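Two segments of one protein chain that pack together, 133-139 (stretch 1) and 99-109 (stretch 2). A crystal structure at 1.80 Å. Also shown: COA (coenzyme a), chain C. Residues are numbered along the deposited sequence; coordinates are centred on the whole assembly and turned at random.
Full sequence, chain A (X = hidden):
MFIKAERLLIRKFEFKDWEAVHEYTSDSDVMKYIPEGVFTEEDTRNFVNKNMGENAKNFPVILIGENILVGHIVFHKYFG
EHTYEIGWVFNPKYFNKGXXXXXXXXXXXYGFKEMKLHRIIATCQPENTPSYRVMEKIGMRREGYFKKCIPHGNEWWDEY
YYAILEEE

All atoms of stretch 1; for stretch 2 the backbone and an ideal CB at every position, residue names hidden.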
# COMPACT_ATOMS: atom_id res chain seq x y z
N ARG A 133 -3.16 9.78 2.24
CA ARG A 133 -1.79 10.13 2.57
C ARG A 133 -1.26 11.27 1.72
O ARG A 133 -0.57 12.14 2.24
CB ARG A 133 -0.88 8.90 2.55
CG ARG A 133 -1.00 8.06 3.82
CD ARG A 133 -0.46 8.83 5.05
NE ARG A 133 0.93 9.25 4.88
CZ ARG A 133 1.49 10.38 5.34
NH1 ARG A 133 0.78 11.30 5.96
NH2 ARG A 133 2.77 10.61 5.12
N VAL A 134 -1.59 11.31 0.44
CA VAL A 134 -1.23 12.49 -0.35
C VAL A 134 -1.84 13.75 0.26
O VAL A 134 -1.18 14.78 0.42
CB VAL A 134 -1.66 12.34 -1.79
CG1 VAL A 134 -1.41 13.66 -2.54
CG2 VAL A 134 -0.94 11.18 -2.45
N MET A 135 -3.12 13.67 0.64
CA MET A 135 -3.81 14.83 1.20
C MET A 135 -3.07 15.36 2.43
O MET A 135 -2.83 16.57 2.56
CB MET A 135 -5.27 14.49 1.55
CG MET A 135 -6.14 14.12 0.33
SD MET A 135 -7.80 13.48 0.73
CE MET A 135 -8.12 12.82 -0.88
N GLU A 136 -2.68 14.45 3.30
CA GLU A 136 -1.98 14.83 4.52
C GLU A 136 -0.60 15.43 4.22
O GLU A 136 -0.24 16.47 4.76
CB GLU A 136 -1.84 13.61 5.43
CG GLU A 136 -3.20 13.12 5.97
CD GLU A 136 -3.14 11.89 6.87
OE1 GLU A 136 -2.13 11.14 6.84
OE2 GLU A 136 -4.18 11.66 7.54
N LYS A 137 0.13 14.78 3.34
CA LYS A 137 1.50 15.19 2.98
C LYS A 137 1.54 16.61 2.43
O LYS A 137 2.53 17.36 2.65
CB LYS A 137 2.08 14.23 1.94
CG LYS A 137 2.36 12.82 2.46
CD LYS A 137 2.51 11.80 1.34
CE LYS A 137 3.82 11.96 0.52
NZ LYS A 137 5.00 12.27 1.36
N ILE A 138 0.51 17.01 1.70
CA ILE A 138 0.50 18.32 1.09
C ILE A 138 -0.13 19.40 1.99
O ILE A 138 -0.25 20.56 1.60
CB ILE A 138 -0.16 18.29 -0.34
CG1 ILE A 138 -1.66 18.00 -0.27
CG2 ILE A 138 0.60 17.33 -1.27
CD1 ILE A 138 -2.32 17.83 -1.63
N GLY A 139 -0.52 19.03 3.21
CA GLY A 139 -0.92 20.01 4.21
C GLY A 139 -2.42 20.12 4.46
O GLY A 139 -2.86 20.99 5.20
N UNK A 99 5.40 11.36 -6.73
CA UNK A 99 4.95 12.15 -7.87
C UNK A 99 3.60 12.82 -7.61
O UNK A 99 3.44 13.99 -7.93
CB UNK A 99 4.86 11.26 -9.11
N UNK A 100 2.63 12.06 -7.09
CA UNK A 100 1.29 12.63 -6.86
C UNK A 100 1.41 13.78 -5.88
O UNK A 100 0.85 14.85 -6.09
CB UNK A 100 0.32 11.57 -6.33
N UNK A 101 2.16 13.57 -4.79
CA UNK A 101 2.26 14.63 -3.78
C UNK A 101 2.99 15.85 -4.32
O UNK A 101 2.57 16.98 -4.04
CB UNK A 101 2.98 14.11 -2.53
N UNK A 102 4.03 15.63 -5.11
CA UNK A 102 4.78 16.74 -5.72
C UNK A 102 3.88 17.53 -6.66
O UNK A 102 3.84 18.75 -6.60
CB UNK A 102 6.00 16.22 -6.48
N UNK A 103 3.11 16.83 -7.50
CA UNK A 103 2.21 17.49 -8.45
C UNK A 103 1.09 18.23 -7.73
O UNK A 103 0.75 19.36 -8.10
CB UNK A 103 1.62 16.47 -9.42
N UNK A 104 0.53 17.59 -6.69
CA UNK A 104 -0.61 18.16 -5.97
C UNK A 104 -0.16 19.34 -5.15
O UNK A 104 -0.86 20.33 -5.11
CB UNK A 104 -1.28 17.11 -5.07
N UNK A 105 1.03 19.28 -4.55
CA UNK A 105 1.60 20.43 -3.81
C UNK A 105 1.74 21.65 -4.73
O UNK A 105 1.34 22.77 -4.39
CB UNK A 105 2.96 20.07 -3.22
N UNK A 106 2.30 21.41 -5.91
CA UNK A 106 2.48 22.43 -6.93
C UNK A 106 1.16 23.03 -7.40
O UNK A 106 1.07 24.23 -7.65
CB UNK A 106 3.23 21.84 -8.12
N UNK A 107 0.12 22.20 -7.53
CA UNK A 107 -1.21 22.67 -7.90
C UNK A 107 -1.82 23.57 -6.83
O UNK A 107 -2.34 24.62 -7.15
CB UNK A 107 -2.13 21.48 -8.16
N UNK A 108 -1.73 23.18 -5.55
CA UNK A 108 -2.21 24.02 -4.45
C UNK A 108 -1.55 25.39 -4.50
O UNK A 108 -2.21 26.40 -4.38
CB UNK A 108 -1.94 23.35 -3.10
N UNK A 109 -0.24 25.40 -4.68
CA UNK A 109 0.54 26.63 -4.73
C UNK A 109 0.06 27.56 -5.85
O UNK A 109 -0.15 28.76 -5.64
CB UNK A 109 2.02 26.30 -4.92
N1A COA C . -0.77 1.67 2.81
C2A COA C . -0.29 2.76 3.49
N3A COA C . 0.38 3.75 2.82
C4A COA C . 0.54 3.64 1.48
C5A COA C . 0.06 2.55 0.77
C6A COA C . -0.63 1.55 1.45
N6A COA C . -1.14 0.50 0.81
N7A COA C . 0.37 2.73 -0.52
C8A COA C . 1.05 3.89 -0.66
N9A COA C . 1.17 4.46 0.59
C1B COA C . 1.69 5.79 0.94
C2B COA C . 3.13 6.01 0.50
O2B COA C . 4.07 5.46 1.42
C3B COA C . 3.15 7.52 0.44
O3B COA C . 3.35 8.07 1.74
P3B COA C . 4.81 8.45 2.33
O7A COA C . 4.67 9.29 3.56
O8A COA C . 5.53 7.16 2.61
O9A COA C . 5.52 9.23 1.25
C4B COA C . 1.74 7.88 -0.05
O4B COA C . 0.92 6.80 0.31
C5B COA C . 1.66 8.07 -1.56
O5B COA C . 2.36 9.26 -1.86
P1A COA C . 2.89 9.54 -3.35
O1A COA C . 4.12 8.68 -3.60
O2A COA C . 3.14 10.98 -3.52
O3A COA C . 1.63 9.09 -4.23
P2A COA C . 1.67 8.28 -5.63
O4A COA C . 2.56 9.02 -6.60
O5A COA C . 2.05 6.82 -5.34
O6A COA C . 0.11 8.37 -6.06
CBP COA C . -2.23 7.97 -5.89
CCP COA C . -0.95 8.26 -5.12
CDP COA C . -2.34 9.09 -6.95
CEP COA C . -3.33 8.03 -4.83
CAP COA C . -2.15 6.57 -6.55
OAP COA C . -2.13 5.54 -5.57
C9P COA C . -3.32 6.27 -7.44
O9P COA C . -3.37 6.80 -8.71
N8P COA C . -4.36 5.57 -6.97
C7P COA C . -5.43 5.11 -7.85
C6P COA C . -6.39 6.21 -8.25
C5P COA C . -7.09 6.81 -7.03
O5P COA C . -7.69 6.11 -6.19
N4P COA C . -7.06 8.13 -6.96
C3P COA C . -7.57 8.85 -5.79
C2P COA C . -9.07 9.05 -5.79
S1P COA C . -9.58 10.11 -4.41

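Residues 99–109 form a continuous helix that crosses helix 133–137 at 49°, with the axes 9.3 Å apart at closest approach. Position 99 lies beyond the reach of stretch 1, whose atoms set no limit on its size; it is Tyr99, with chi1 in the m well.

At position 100 the CA-to-CB bond runs sideways, and the ideal CB is already 4.1 Å from Val134 CG2. The nearby coenzyme leaves its own mark, because the backbone N lies 3.1 Å from COA O4A. A small apolar residue suits such a place, and it is Ala100, whose CB touches the valine methyl while its N donates a hydrogen bond to O4A.

Position 101 points toward stretch 1, and the CA of 101 is 5.3 Å from Val134 CA. The ideal CB sits 3.8 Å from Lys137 CE, 4.2 Å from Ile138 CG2 and 4.4 Å from Val134 CG1, and the coenzyme pyrophosphate is close by. Alanine, serine or threonine might be considered, a hydroxyl having the advantage of an acceptor in the phosphate. The residue is Ser101 in the m rotamer. Its OG donates to COA O2A at 2.6 Å, and its N donates to the same oxygen at 3.0 Å. The hydroxyl also packs against carbon, with OG 3.1 Å from Lys137 CE and 3.7 Å from Val134 CG2. Lys137 NZ itself bonds to COA O9A, so both stretches hold the same ligand without a hydrogen bond between them.

Positions 102 and 103 meet nothing of stretch 1, so many residues would serve; they are Glu102, directed away, and Ala103, directed sideways.

Position 104 again faces stretch 1, its ideal CB 3.7 Å from Ile138 CD1 and 4.3 Å from Val134 CG1. These methyls favour a small apolar side chain, and Ala104 provides one, its CB resting against both.

At position 105 the CB points sideways, 4.1 Å from Ile138 CG2, and a longer chain can continue past the isoleucine. Polar or aliphatic residues would fit; Gln105 extends with chi1 and chi2 both t.

Position 106 is out of reach and is Ala106. Position 107 is too, and is Thr107, whose OG1 donates to Ala103 O at 2.8 Å.

Position 108 points toward stretch 1, yet its ideal CB has no neighbour there within 5.5 Å. That gap invites a longer apolar chain, such as leucine or methionine. Leu108 fills it, bringing CD1 to 3.7 Å from both Ile138 CD1 and Ile138 O.

Position 109, out of reach, is the extended Lys109.

Stretch 2, residues 99-109: YASEAAQATLK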
# COMPACT_ATOMS: atom_id res chain seq x y z
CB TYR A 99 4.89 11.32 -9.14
CG TYR A 99 6.27 10.87 -9.64
CD1 TYR A 99 7.37 11.70 -9.56
CD2 TYR A 99 6.42 9.64 -10.24
CE1 TYR A 99 8.62 11.29 -10.05
CE2 TYR A 99 7.64 9.23 -10.74
CZ TYR A 99 8.74 10.05 -10.63
OH TYR A 99 9.96 9.63 -11.11
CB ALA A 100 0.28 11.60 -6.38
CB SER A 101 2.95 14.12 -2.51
OG SER A 101 2.29 12.95 -2.03
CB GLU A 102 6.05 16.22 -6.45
CG GLU A 102 6.78 17.32 -7.20
CD GLU A 102 8.10 16.84 -7.87
OE1 GLU A 102 8.62 15.79 -7.49
OE2 GLU A 102 8.56 17.52 -8.80
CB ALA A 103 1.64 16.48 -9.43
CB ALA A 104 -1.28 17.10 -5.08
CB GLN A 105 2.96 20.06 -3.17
CG GLN A 105 3.59 21.13 -2.25
CD GLN A 105 4.84 20.63 -1.51
OE1 GLN A 105 5.21 19.44 -1.60
NE2 GLN A 105 5.51 21.54 -0.78
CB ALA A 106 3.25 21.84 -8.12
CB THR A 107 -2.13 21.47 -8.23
OG1 THR A 107 -1.51 20.65 -9.24
CG2 THR A 107 -3.53 21.94 -8.72
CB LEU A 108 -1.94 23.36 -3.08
CG LEU A 108 -2.61 22.04 -2.75
CD1 LEU A 108 -2.15 21.51 -1.37
CD2 LEU A 108 -4.13 22.10 -2.81
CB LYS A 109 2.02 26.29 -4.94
CG LYS A 109 2.68 25.58 -3.78
CD LYS A 109 4.20 25.22 -4.04
CE LYS A 109 4.92 24.51 -2.87
NZ LYS A 109 6.38 24.15 -3.13
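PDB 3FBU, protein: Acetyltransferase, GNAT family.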